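Local atomic coordinates of subtilisin-like protein (Prochloron didemni, PDB entry 3ZXY), a protein that probably acts as a subtilisin-type serine endopeptidase in the processing of patellamides, this chain being its protease domain. Residues 14-20 / 51-56; 57-61 / 70-76; 190-195 / 207-213; 33-37 / 96-100; 106-112 / 137-143. The protein carries 1 engineered substitution. All coordinates share one frame. Where two conformers were deposited one is given. Residues are numbered along the deposited sequence.

Contact 1: residues 14-20 / 51-56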
# COMPACT_ATOMS: atom_id res chain seq x y z
N ILE A 14 -6.58 4.28 -1.42
CA ILE A 14 -5.42 4.94 -0.84
C ILE A 14 -5.95 5.70 0.37
O ILE A 14 -6.71 6.65 0.22
CB ILE A 14 -4.80 5.96 -1.82
CG1 ILE A 14 -4.45 5.30 -3.15
CG2 ILE A 14 -3.58 6.65 -1.18
CD1 ILE A 14 -3.40 4.22 -3.06
N LEU A 15 -5.53 5.28 1.57
CA LEU A 15 -5.90 5.95 2.81
C LEU A 15 -4.66 6.71 3.24
O LEU A 15 -3.74 6.15 3.83
CB LEU A 15 -6.31 4.94 3.87
CG LEU A 15 -7.77 4.46 3.80
CD1 LEU A 15 -8.16 3.88 2.44
CD2 LEU A 15 -8.00 3.46 4.91
N ASP A 16 -4.63 7.99 2.91
CA ASP A 16 -3.42 8.77 3.10
C ASP A 16 -3.82 10.23 3.27
O ASP A 16 -4.92 10.54 3.73
CB ASP A 16 -2.46 8.55 1.90
CG ASP A 16 -1.00 8.67 2.31
OD1 ASP A 16 -0.56 9.80 2.57
OD2 ASP A 16 -0.30 7.63 2.38
N GLY A 17 -2.93 11.13 2.91
CA GLY A 17 -3.29 12.53 2.85
C GLY A 17 -4.06 12.86 1.60
O GLY A 17 -4.32 11.99 0.75
N PRO A 18 -4.44 14.13 1.46
CA PRO A 18 -5.07 14.57 0.23
C PRO A 18 -4.21 14.28 -0.99
O PRO A 18 -2.97 14.31 -0.91
CB PRO A 18 -5.21 16.08 0.44
CG PRO A 18 -5.23 16.25 1.91
CD PRO A 18 -4.31 15.21 2.45
N VAL A 19 -4.87 13.97 -2.10
CA VAL A 19 -4.17 13.70 -3.36
C VAL A 19 -4.49 14.81 -4.35
O VAL A 19 -5.66 15.12 -4.60
CB VAL A 19 -4.60 12.34 -3.93
CG1 VAL A 19 -4.00 12.10 -5.31
CG2 VAL A 19 -4.19 11.23 -2.96
N ASP A 20 -3.45 15.40 -4.93
CA ASP A 20 -3.60 16.42 -5.97
C ASP A 20 -3.96 15.72 -7.28
O ASP A 20 -3.10 15.48 -8.10
CB ASP A 20 -2.32 17.24 -6.13
CG ASP A 20 -2.41 18.28 -7.23
OD1 ASP A 20 -3.54 18.61 -7.68
OD2 ASP A 20 -1.35 18.78 -7.67
N HIS A 51 2.55 13.74 0.97
CA HIS A 51 2.63 12.31 1.25
C HIS A 51 1.61 11.55 0.42
O HIS A 51 1.95 10.57 -0.28
CB HIS A 51 2.41 12.12 2.75
CG HIS A 51 2.87 10.79 3.29
ND1 HIS A 51 2.06 9.72 3.32
CD2 HIS A 51 4.06 10.42 3.90
CE1 HIS A 51 2.71 8.69 3.88
NE2 HIS A 51 3.94 9.11 4.24
N GLY A 52 0.36 11.99 0.44
CA GLY A 52 -0.71 11.29 -0.25
C GLY A 52 -0.59 11.36 -1.76
O GLY A 52 -0.83 10.37 -2.45
N THR A 53 -0.20 12.52 -2.29
CA THR A 53 -0.03 12.67 -3.74
C THR A 53 1.10 11.76 -4.24
O THR A 53 0.97 11.10 -5.29
CB THR A 53 0.25 14.13 -4.11
OG1 THR A 53 -0.84 14.95 -3.64
CG2 THR A 53 0.44 14.32 -5.62
N HIS A 54 2.18 11.68 -3.47
CA HIS A 54 3.31 10.83 -3.83
C HIS A 54 2.89 9.38 -3.82
O HIS A 54 3.09 8.65 -4.81
CB HIS A 54 4.45 11.08 -2.87
CG HIS A 54 5.77 10.56 -3.35
ND1 HIS A 54 6.08 9.25 -3.34
CD2 HIS A 54 6.88 11.23 -3.86
CE1 HIS A 54 7.34 9.08 -3.79
NE2 HIS A 54 7.82 10.28 -4.13
N VAL A 55 2.29 8.93 -2.71
CA VAL A 55 1.84 7.53 -2.58
C VAL A 55 0.86 7.14 -3.70
O VAL A 55 1.01 6.08 -4.33
CB VAL A 55 1.22 7.29 -1.17
CG1 VAL A 55 0.43 5.97 -1.10
CG2 VAL A 55 2.30 7.31 -0.11
N ALA A 56 -0.12 7.99 -3.97
CA ALA A 56 -1.11 7.69 -5.00
C ALA A 56 -0.44 7.58 -6.36
O ALA A 56 -0.80 6.69 -7.15
CB ALA A 56 -2.23 8.73 -5.04
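A strand that runs on into a loop lies against helix 47-60 and brings D16 to H51, a worked case of how a fold assembles a reactive pair from distant parts of the chain. Of all the residues here D16 gives up the most surface to the other segment. Its carboxylate OD1 receives a nearly linear hydrogen bond from H51 ND1 (2.7 Å) and a second from its own neighbour G17 N, also 2.7 Å, so that both the acid and the imidazole edge it faces are oriented. Its OD2 approaches V55 CG2 at 3.6 Å, against the apolar flank of the helix.

T53 is next in buried area. Its OG1 accepts a hydrogen bond from D20 N (2.9 Å), pinning the loop that follows the strand, while it is also hydrogen-bonded to S49 O one turn back in the helix. G52, between H51 and T53 in the helix, has its CA 4.2 Å from G17 CA. A CB there would collide with the carbonyls of G17 and P18, so its bareness lets the backbones close up. Behind, V19 CG2 packs on A56 CB (3.8 Å) and I14 CG2 on V55 CG1 (4.1 Å).

The Asp–His pair matches two members of the predicted charge relay system of subtilases; A211, an engineered replacement for serine, stands beside H51 where the nucleophile of the predicted Asp-His-Ser triad would be.

Contact 2: residues 57-61 / 70-76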
# COMPACT_ATOMS: atom_id res chain seq x y z
N SER A 57 0.55 8.43 -6.62
CA SER A 57 1.18 8.47 -7.94
C SER A 57 1.96 7.18 -8.24
O SER A 57 2.08 6.77 -9.39
CB SER A 57 2.07 9.70 -8.09
OG SER A 57 3.24 9.65 -7.31
N ILE A 58 2.50 6.55 -7.21
CA ILE A 58 3.26 5.31 -7.38
C ILE A 58 2.40 4.22 -8.00
O ILE A 58 2.88 3.40 -8.79
CB ILE A 58 3.90 4.86 -6.04
CG1 ILE A 58 5.03 5.80 -5.66
CG2 ILE A 58 4.42 3.43 -6.12
CD1 ILE A 58 5.42 5.71 -4.19
N ILE A 59 1.12 4.21 -7.64
CA ILE A 59 0.17 3.22 -8.16
C ILE A 59 -0.52 3.72 -9.42
O ILE A 59 -0.60 3.00 -10.41
CB ILE A 59 -0.89 2.85 -7.09
CG1 ILE A 59 -0.18 2.34 -5.83
CG2 ILE A 59 -1.90 1.83 -7.63
CD1 ILE A 59 -1.09 2.14 -4.64
N PHE A 60 -1.02 4.96 -9.40
CA PHE A 60 -1.94 5.43 -10.45
C PHE A 60 -1.36 6.41 -11.46
O PHE A 60 -2.07 6.83 -12.37
CB PHE A 60 -3.19 6.05 -9.81
CG PHE A 60 -3.98 5.06 -9.00
CD1 PHE A 60 -4.69 4.04 -9.65
CD2 PHE A 60 -4.02 5.15 -7.62
CE1 PHE A 60 -5.42 3.11 -8.91
CE2 PHE A 60 -4.75 4.21 -6.90
CZ PHE A 60 -5.43 3.21 -7.54
N GLY A 61 -0.10 6.79 -11.31
CA GLY A 61 0.54 7.63 -12.32
C GLY A 61 0.44 6.97 -13.69
O GLY A 61 0.56 5.75 -13.82
N ILE A 70 2.33 1.81 -11.24
CA ILE A 70 2.35 0.36 -11.34
C ILE A 70 1.05 -0.25 -11.86
O ILE A 70 1.08 -1.23 -12.62
CB ILE A 70 2.70 -0.23 -9.97
CG1 ILE A 70 4.14 0.14 -9.61
CG2 ILE A 70 2.50 -1.75 -9.93
CD1 ILE A 70 4.48 -0.09 -8.15
N ALA A 71 -0.09 0.34 -11.50
CA ALA A 71 -1.38 -0.22 -11.89
C ALA A 71 -2.28 0.90 -12.38
O ALA A 71 -3.34 1.15 -11.83
CB ALA A 71 -2.00 -0.99 -10.72
N PRO A 72 -1.85 1.57 -13.46
CA PRO A 72 -2.53 2.78 -13.90
C PRO A 72 -3.97 2.58 -14.36
O PRO A 72 -4.71 3.55 -14.42
CB PRO A 72 -1.67 3.26 -15.08
CG PRO A 72 -0.95 2.05 -15.55
CD PRO A 72 -0.68 1.27 -14.29
N GLN A 73 -4.34 1.35 -14.73
CA GLN A 73 -5.70 1.10 -15.21
C GLN A 73 -6.67 0.61 -14.14
O GLN A 73 -7.86 0.47 -14.40
CB GLN A 73 -5.67 0.11 -16.37
CG GLN A 73 -5.15 0.76 -17.64
CD GLN A 73 -5.27 -0.14 -18.85
OE1 GLN A 73 -6.04 -1.10 -18.84
NE2 GLN A 73 -4.52 0.18 -19.89
N CYS A 74 -6.19 0.37 -12.92
CA CYS A 74 -7.11 -0.04 -11.86
C CYS A 74 -7.91 1.18 -11.42
O CYS A 74 -7.49 2.31 -11.63
CB CYS A 74 -6.33 -0.64 -10.68
SG CYS A 74 -5.62 -2.26 -11.06
N ARG A 75 -9.05 0.95 -10.80
CA ARG A 75 -9.85 2.04 -10.23
C ARG A 75 -9.33 2.44 -8.86
O ARG A 75 -9.11 1.57 -8.00
CB ARG A 75 -11.31 1.61 -10.13
CG ARG A 75 -12.12 1.87 -11.39
CD ARG A 75 -13.61 1.89 -11.05
NE ARG A 75 -13.91 2.90 -10.04
CZ ARG A 75 -14.92 2.84 -9.16
NH1 ARG A 75 -15.76 1.80 -9.14
NH2 ARG A 75 -15.08 3.83 -8.29
N GLY A 76 -9.09 3.73 -8.67
CA GLY A 76 -8.55 4.25 -7.42
C GLY A 76 -9.64 4.87 -6.58
O GLY A 76 -10.49 5.63 -7.08
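A beta-alpha-beta crossover must turn its chain after the helix, and here the end of helix 47-60 is held against the loop that leads into strand 75-80, next to strand 30-33 in the parallel sheet. Two backbone hydrogen bonds clasp the helix end: I70 N to I58 O (3.0 Å) and A71 N to I59 O (2.9 Å).

The side chains adapt to this tight backbone. I58, I59 and I70 all adopt the extended mt rotamer. I58 sets out sideways, and its CG2 meets I70 CD1 at 4.1 Å although the end of the side chain runs on away from the loop; I58 also touches P215 of helix 210-230. The CA-to-CB bond of I59 points away, yet its CG2 branch still reaches A71 CB at 4.2 Å. P72, the second residue of the type I turn from A71 to C74, sets its CB 3.6 Å from G61 O.

F60 is the key case. Its CA-to-CB bond also points away, but with chi1 near -62° the ring end comes back toward the segment, reaching C74 and G76. C74 O lies at the ring edge, 3.5 Å from F60 CE1, and V12 and I14 of strand 11-16 touch the ring as well. G76 lacks a side chain where the ring arrives: its CA sits 3.3 Å from F60 CZ.

Contact 3: residues 190-195 / 207-213. Engineered in segment 207-213: A211 (natural residue Ser).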
# COMPACT_ATOMS: atom_id res chain seq x y z
N ALA A 190 10.11 -4.29 0.06
CA ALA A 190 9.94 -3.77 -1.28
C ALA A 190 10.84 -2.54 -1.43
O ALA A 190 11.34 -2.00 -0.44
CB ALA A 190 8.47 -3.43 -1.57
N PRO A 191 11.10 -2.10 -2.67
CA PRO A 191 12.00 -0.97 -2.84
C PRO A 191 11.50 0.24 -2.08
O PRO A 191 10.32 0.59 -2.20
CB PRO A 191 11.96 -0.73 -4.35
CG PRO A 191 11.64 -2.05 -4.91
CD PRO A 191 10.68 -2.68 -3.95
N GLY A 192 12.37 0.84 -1.28
CA GLY A 192 11.97 1.98 -0.46
C GLY A 192 12.95 3.14 -0.44
O GLY A 192 12.84 4.01 0.41
N GLU A 193 13.92 3.15 -1.35
CA GLU A 193 14.91 4.20 -1.42
C GLU A 193 14.74 5.02 -2.70
O GLU A 193 14.74 4.46 -3.79
CB GLU A 193 16.31 3.58 -1.38
CG GLU A 193 17.42 4.53 -1.01
CD GLU A 193 18.56 3.80 -0.31
OE1 GLU A 193 19.26 3.04 -1.00
OE2 GLU A 193 18.74 3.99 0.92
N ASP A 194 14.58 6.33 -2.54
CA ASP A 194 14.52 7.26 -3.67
C ASP A 194 13.45 6.87 -4.70
O ASP A 194 13.71 6.79 -5.91
CB ASP A 194 15.90 7.39 -4.30
CG ASP A 194 16.93 7.96 -3.34
OD1 ASP A 194 16.56 8.84 -2.53
OD2 ASP A 194 18.11 7.55 -3.41
N ILE A 195 12.25 6.64 -4.20
CA ILE A 195 11.11 6.26 -5.03
C ILE A 195 10.46 7.51 -5.64
O ILE A 195 10.10 8.46 -4.92
CB ILE A 195 10.06 5.47 -4.21
CG1 ILE A 195 10.68 4.28 -3.48
CG2 ILE A 195 8.91 5.03 -5.11
CD1 ILE A 195 11.49 3.36 -4.37
N LEU A 207 11.54 10.00 -2.80
CA LEU A 207 11.42 9.90 -1.34
C LEU A 207 11.76 8.49 -0.87
O LEU A 207 11.64 7.53 -1.64
CB LEU A 207 10.00 10.26 -0.88
CG LEU A 207 9.55 11.70 -1.19
CD1 LEU A 207 8.11 11.93 -0.75
CD2 LEU A 207 10.46 12.72 -0.54
N SER A 208 12.17 8.38 0.38
CA SER A 208 12.55 7.09 0.95
C SER A 208 11.74 6.80 2.19
O SER A 208 11.37 7.71 2.94
CB SER A 208 14.03 7.05 1.28
OG SER A 208 14.84 7.39 0.15
N GLY A 209 11.47 5.52 2.39
CA GLY A 209 10.76 5.08 3.58
C GLY A 209 9.80 3.96 3.31
O GLY A 209 9.45 3.68 2.16
N THR A 210 9.35 3.30 4.37
CA THR A 210 8.37 2.24 4.22
C THR A 210 7.05 2.73 3.64
O THR A 210 6.33 1.94 3.02
CB THR A 210 8.13 1.44 5.52
OG1 THR A 210 7.57 2.28 6.54
CG2 THR A 210 9.43 0.81 6.04
N ALA A 211 6.73 4.02 3.83
CA ALA A 211 5.51 4.58 3.23
C ALA A 211 5.49 4.52 1.71
O ALA A 211 4.42 4.56 1.11
CB ALA A 211 5.33 6.03 3.65
N PHE A 212 6.66 4.46 1.09
CA PHE A 212 6.78 4.48 -0.37
C PHE A 212 6.99 3.09 -0.94
O PHE A 212 6.59 2.80 -2.08
CB PHE A 212 7.82 5.52 -0.78
CG PHE A 212 7.59 6.81 -0.09
CD1 PHE A 212 6.44 7.54 -0.36
CD2 PHE A 212 8.40 7.22 0.94
CE1 PHE A 212 6.16 8.70 0.33
CE2 PHE A 212 8.13 8.37 1.64
CZ PHE A 212 7.01 9.13 1.32
N ALA A 213 7.53 2.19 -0.14
CA ALA A 213 7.59 0.76 -0.47
C ALA A 213 6.19 0.14 -0.47
O ALA A 213 5.87 -0.71 -1.30
CB ALA A 213 8.48 0.03 0.54
O HOH W 1 15.25 10.15 -0.31
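A G1 beta bulge opens the small antiparallel hairpin of strands 195-198 and 204-207: D194, with positive phi, and I195 both face L207. Along the second segment, L207 comes first, exchanging two backbone hydrogen bonds with I195, L207 N to I195 O (3.0 Å) and I195 N to L207 O (2.8 Å). S208 then ties down the bulge, its OG accepting from D194 N (2.9 Å) and sharing a water with D194 OD1. G209 stands at the N-cap of helix 210-230 with a backbone that leaves no room for a CB; its N donates to G192 O at 2.8 Å, and its O receives F212 N at 3.1 Å.

The helix then turns away from segment 190-195 at A211, an engineered replacement for serine at the predicted nucleophile position, beside H51. F212 comes back, its CB 4.1 Å from I195 CB, while its ring extends toward H51 and H54. A213 closes the walk: its CB touches A190 CB at 4.1 Å, and its CA makes a CH···O contact with P191 O at 3.2 Å.

Contact 4: residues 33-37 / 96-100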
# COMPACT_ATOMS: atom_id res chain seq x y z
N VAL A 33 -12.75 10.34 -5.24
CA VAL A 33 -12.47 10.81 -3.90
C VAL A 33 -13.70 10.55 -3.03
O VAL A 33 -14.84 10.90 -3.41
CB VAL A 33 -12.13 12.30 -3.90
CG1 VAL A 33 -11.94 12.79 -2.47
CG2 VAL A 33 -10.88 12.54 -4.73
N LEU A 34 -13.47 9.91 -1.88
CA LEU A 34 -14.50 9.54 -0.93
C LEU A 34 -14.29 10.34 0.35
O LEU A 34 -13.53 9.93 1.24
CB LEU A 34 -14.46 8.04 -0.63
CG LEU A 34 -14.68 7.10 -1.81
CD1 LEU A 34 -14.52 5.65 -1.37
CD2 LEU A 34 -16.05 7.32 -2.43
N PRO A 35 -14.94 11.50 0.46
CA PRO A 35 -14.76 12.31 1.65
C PRO A 35 -15.18 11.55 2.89
O PRO A 35 -16.25 10.95 2.93
CB PRO A 35 -15.66 13.52 1.42
CG PRO A 35 -15.92 13.54 -0.04
CD PRO A 35 -15.87 12.12 -0.50
N THR A 36 -14.32 11.56 3.88
CA THR A 36 -14.67 10.96 5.13
C THR A 36 -14.65 12.17 6.04
O THR A 36 -15.35 13.13 5.72
CB THR A 36 -13.78 9.73 5.35
OG1 THR A 36 -13.97 8.89 4.20
CG2 THR A 36 -14.19 8.95 6.58
N LEU A 37 -13.88 12.21 7.12
CA LEU A 37 -13.99 13.37 8.01
C LEU A 37 -12.88 14.40 7.80
O LEU A 37 -13.09 15.59 8.06
CB LEU A 37 -14.10 12.91 9.47
CG LEU A 37 -15.52 12.48 9.86
CD1 LEU A 37 -15.60 12.07 11.32
CD2 LEU A 37 -16.53 13.59 9.57
N ARG A 96 -12.22 4.44 10.63
CA ARG A 96 -13.28 5.04 9.83
C ARG A 96 -12.95 5.01 8.34
O ARG A 96 -13.82 4.73 7.51
CB ARG A 96 -13.52 6.48 10.28
CG ARG A 96 -14.70 7.14 9.60
CD ARG A 96 -14.92 8.59 10.04
NE ARG A 96 -15.06 8.74 11.50
CZ ARG A 96 -14.10 9.17 12.33
NH1 ARG A 96 -12.90 9.51 11.88
NH2 ARG A 96 -14.36 9.27 13.63
N GLY A 97 -11.71 5.30 7.99
CA GLY A 97 -11.28 5.28 6.60
C GLY A 97 -11.33 3.88 6.03
O GLY A 97 -11.69 3.68 4.87
N ILE A 98 -10.92 2.90 6.83
CA ILE A 98 -10.94 1.51 6.40
C ILE A 98 -12.38 1.07 6.11
O ILE A 98 -12.66 0.50 5.06
CB ILE A 98 -10.29 0.59 7.46
CG1 ILE A 98 -8.78 0.81 7.50
CG2 ILE A 98 -10.62 -0.87 7.18
CD1 ILE A 98 -8.09 0.18 8.70
N GLU A 99 -13.30 1.38 7.01
CA GLU A 99 -14.71 1.02 6.77
C GLU A 99 -15.25 1.72 5.51
O GLU A 99 -16.01 1.12 4.73
CB GLU A 99 -15.54 1.28 8.05
CG GLU A 99 -14.98 0.42 9.19
CD GLU A 99 -15.79 0.32 10.46
OE1 GLU A 99 -16.91 0.86 10.55
OE2 GLU A 99 -15.26 -0.34 11.39
N ARG A 100 -14.87 2.98 5.29
CA ARG A 100 -15.28 3.73 4.09
C ARG A 100 -14.83 2.98 2.84
O ARG A 100 -15.59 2.80 1.88
CB ARG A 100 -14.65 5.14 4.10
CG ARG A 100 -15.15 6.10 3.03
CD ARG A 100 -16.47 6.74 3.41
NE ARG A 100 -16.76 7.97 2.64
CZ ARG A 100 -17.47 8.04 1.51
NH1 ARG A 100 -18.02 6.96 0.96
NH2 ARG A 100 -17.63 9.22 0.92
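Arginine can bind a carbonyl with two nitrogens at once, and R100 does so with P35: NE and NH2 each donate to P35 O at 3.0 Å. The acceptor lies near the guanidinium plane, as such a forked bond requires. Within the loop, T36 OG1 donates to L34 O at 3.2 Å. R96 uses its charge differently, its NH1 forming a salt bridge to D93 in its own helix.

The setting is an alpha/beta fold: segment 33-37 leaves edge strand 30-33 of the parallel sheet, and helix 91-103, which follows strand 75-80, lies beside it. V79 of that strand touches L34, T36 and R100.

Van der Waals packing involves the stems and flat faces of the two arginines. L34 lies over one face of the R100 guanidinium, its CB 3.7 Å from R100 CZ. T36 rests between the two stems, with CG2 3.6 Å from R96 CD and OG1 3.2 Å from R100 CG. L37, in the conformer given, covers one face of the R96 guanidinium, L37 CD1 lying 3.4 Å from R96 NE.

Contact 5: residues 106-112 / 137-143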
# COMPACT_ATOMS: atom_id res chain seq x y z
N ALA A 106 -13.51 -1.69 -2.12
CA ALA A 106 -12.07 -1.85 -2.27
C ALA A 106 -11.69 -3.33 -2.23
O ALA A 106 -12.22 -4.08 -1.42
CB ALA A 106 -11.31 -1.11 -1.17
N HIS A 107 -10.76 -3.72 -3.10
CA HIS A 107 -10.09 -5.03 -3.00
C HIS A 107 -8.83 -4.94 -2.17
O HIS A 107 -8.46 -5.90 -1.49
CB HIS A 107 -9.71 -5.55 -4.39
CG HIS A 107 -10.87 -5.86 -5.25
ND1 HIS A 107 -11.35 -5.01 -6.17
CD2 HIS A 107 -11.66 -7.00 -5.32
CE1 HIS A 107 -12.40 -5.55 -6.78
NE2 HIS A 107 -12.60 -6.78 -6.27
N ILE A 108 -8.14 -3.80 -2.28
CA ILE A 108 -6.88 -3.54 -1.61
C ILE A 108 -7.00 -2.18 -0.96
O ILE A 108 -7.57 -1.25 -1.55
CB ILE A 108 -5.70 -3.53 -2.61
CG1 ILE A 108 -5.47 -4.91 -3.19
CG2 ILE A 108 -4.41 -3.00 -1.97
CD1 ILE A 108 -4.75 -4.87 -4.53
N ILE A 109 -6.50 -2.08 0.27
CA ILE A 109 -6.45 -0.82 1.03
C ILE A 109 -4.98 -0.57 1.37
O ILE A 109 -4.36 -1.33 2.10
CB ILE A 109 -7.32 -0.90 2.31
CG1 ILE A 109 -8.78 -1.11 1.93
CG2 ILE A 109 -7.17 0.38 3.15
CD1 ILE A 109 -9.71 -1.30 3.12
N ASN A 110 -4.43 0.48 0.79
CA ASN A 110 -3.04 0.89 1.06
C ASN A 110 -3.03 1.86 2.23
O ASN A 110 -3.66 2.91 2.16
CB ASN A 110 -2.46 1.58 -0.19
CG ASN A 110 -0.99 1.95 -0.05
OD1 ASN A 110 -0.12 1.23 -0.53
ND2 ASN A 110 -0.70 3.07 0.64
N ILE A 111 -2.31 1.51 3.29
CA ILE A 111 -2.13 2.42 4.43
C ILE A 111 -0.63 2.62 4.67
O ILE A 111 0.02 1.83 5.35
CB ILE A 111 -2.81 1.89 5.70
CG1 ILE A 111 -4.30 1.63 5.45
CG2 ILE A 111 -2.62 2.87 6.86
CD1 ILE A 111 -5.06 1.15 6.67
N SER A 112 -0.11 3.69 4.09
CA SER A 112 1.29 4.06 4.24
C SER A 112 1.45 4.86 5.51
O SER A 112 1.84 6.03 5.48
CB SER A 112 1.75 4.88 3.05
OG SER A 112 1.85 4.06 1.89
N ASN A 137 -12.67 -10.35 2.71
CA ASN A 137 -11.56 -10.61 1.79
C ASN A 137 -11.05 -9.36 1.06
O ASN A 137 -10.98 -9.30 -0.18
CB ASN A 137 -11.93 -11.72 0.80
CG ASN A 137 -10.72 -12.33 0.11
OD1 ASN A 137 -9.57 -12.02 0.46
ND2 ASN A 137 -10.98 -13.18 -0.87
N VAL A 138 -10.71 -8.36 1.86
CA VAL A 138 -10.11 -7.11 1.39
C VAL A 138 -8.70 -7.10 1.96
O VAL A 138 -8.53 -7.30 3.16
CB VAL A 138 -10.90 -5.90 1.92
CG1 VAL A 138 -10.21 -4.58 1.56
CG2 VAL A 138 -12.34 -5.93 1.41
N LEU A 139 -7.69 -6.90 1.13
CA LEU A 139 -6.31 -6.95 1.61
C LEU A 139 -5.81 -5.58 2.05
O LEU A 139 -5.78 -4.64 1.26
CB LEU A 139 -5.39 -7.47 0.51
CG LEU A 139 -3.90 -7.46 0.80
CD1 LEU A 139 -3.57 -8.34 2.00
CD2 LEU A 139 -3.12 -7.93 -0.43
N LEU A 140 -5.41 -5.47 3.32
CA LEU A 140 -4.79 -4.27 3.84
C LEU A 140 -3.28 -4.43 3.67
O LEU A 140 -2.72 -5.44 4.10
CB LEU A 140 -5.17 -4.10 5.32
CG LEU A 140 -5.12 -2.68 5.89
CD1 LEU A 140 -5.85 -2.57 7.23
CD2 LEU A 140 -3.69 -2.23 6.01
N VAL A 141 -2.64 -3.45 3.03
CA VAL A 141 -1.20 -3.44 2.80
C VAL A 141 -0.71 -2.21 3.58
O VAL A 141 -1.17 -1.09 3.30
CB VAL A 141 -0.83 -3.32 1.31
CG1 VAL A 141 0.68 -3.38 1.13
CG2 VAL A 141 -1.50 -4.43 0.49
N ALA A 142 0.21 -2.40 4.53
CA ALA A 142 0.55 -1.33 5.48
C ALA A 142 2.04 -1.20 5.73
O ALA A 142 2.76 -2.20 5.79
CB ALA A 142 -0.18 -1.54 6.82
N ALA A 143 2.48 0.04 5.94
CA ALA A 143 3.90 0.33 6.16
C ALA A 143 4.41 -0.21 7.49
O ALA A 143 3.78 -0.00 8.54
CB ALA A 143 4.13 1.84 6.11
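Branched aliphatic residues dominate both faces of a buried parallel strand pair. On the face carrying I109, I111 and L140, I111 CD1 meets L140 CD2 at 3.7 Å, and I109 CD1 reaches V138 CG1, likewise at 3.7 Å; I98, A101 and V102 of helix 91-103 cover this side. On the other face I108 CG2 lies 4.1 Å from V141 CG2, under helix 210-230.

Between these layers the backbones form a regular parallel ladder at an axis angle of 18°. Five hydrogen bonds zigzag across it, from L139 N to H107 O (2.9 Å) at one end to A143 N to I111 O (3.1 Å) at the other, with I111 N to V141 O (2.8 Å) almost straight.

Polar groups gather toward the ends. N137, with positive phi, is the C' residue of a Schellman motif closing the preceding helix, and its side-chain amide bonds to D236 and Q238. At the opposite end N110 ND2 donates to S112 OG (3.0 Å), while N110 OD1 bonds to S218 and S112 OG to A211 O. Strand 108-111, helix 124-135 and strand 139-143 make a classical beta-alpha-beta unit, whose first strand leads into S112, beside D16 and A211 at the predicted catalytic site of the subtilisin-like fold.

Burial and chemistry go together across these five contacts. Contact 5 lies nearest the chain's centre and relies on a backbone ladder between aliphatic layers; contact 4, at the surface, relies on arginine stems and a forked bond. Contacts 1 and 2 are also buried and share helix 47-60, but one uses its middle for side-chain polar chemistry, the other its end for backbone clasping, and I14 CD1 packs on I59 CD1 between them. Contact 3, partly buried, combines a hairpin with a helix start. Contacts 1, 3 and 5 converge on the predicted active site, where H51, A211 and S112 adjoin; contacts 3 and 4 lie on opposite sides of the chain's centre, their own centres about 25 Å apart.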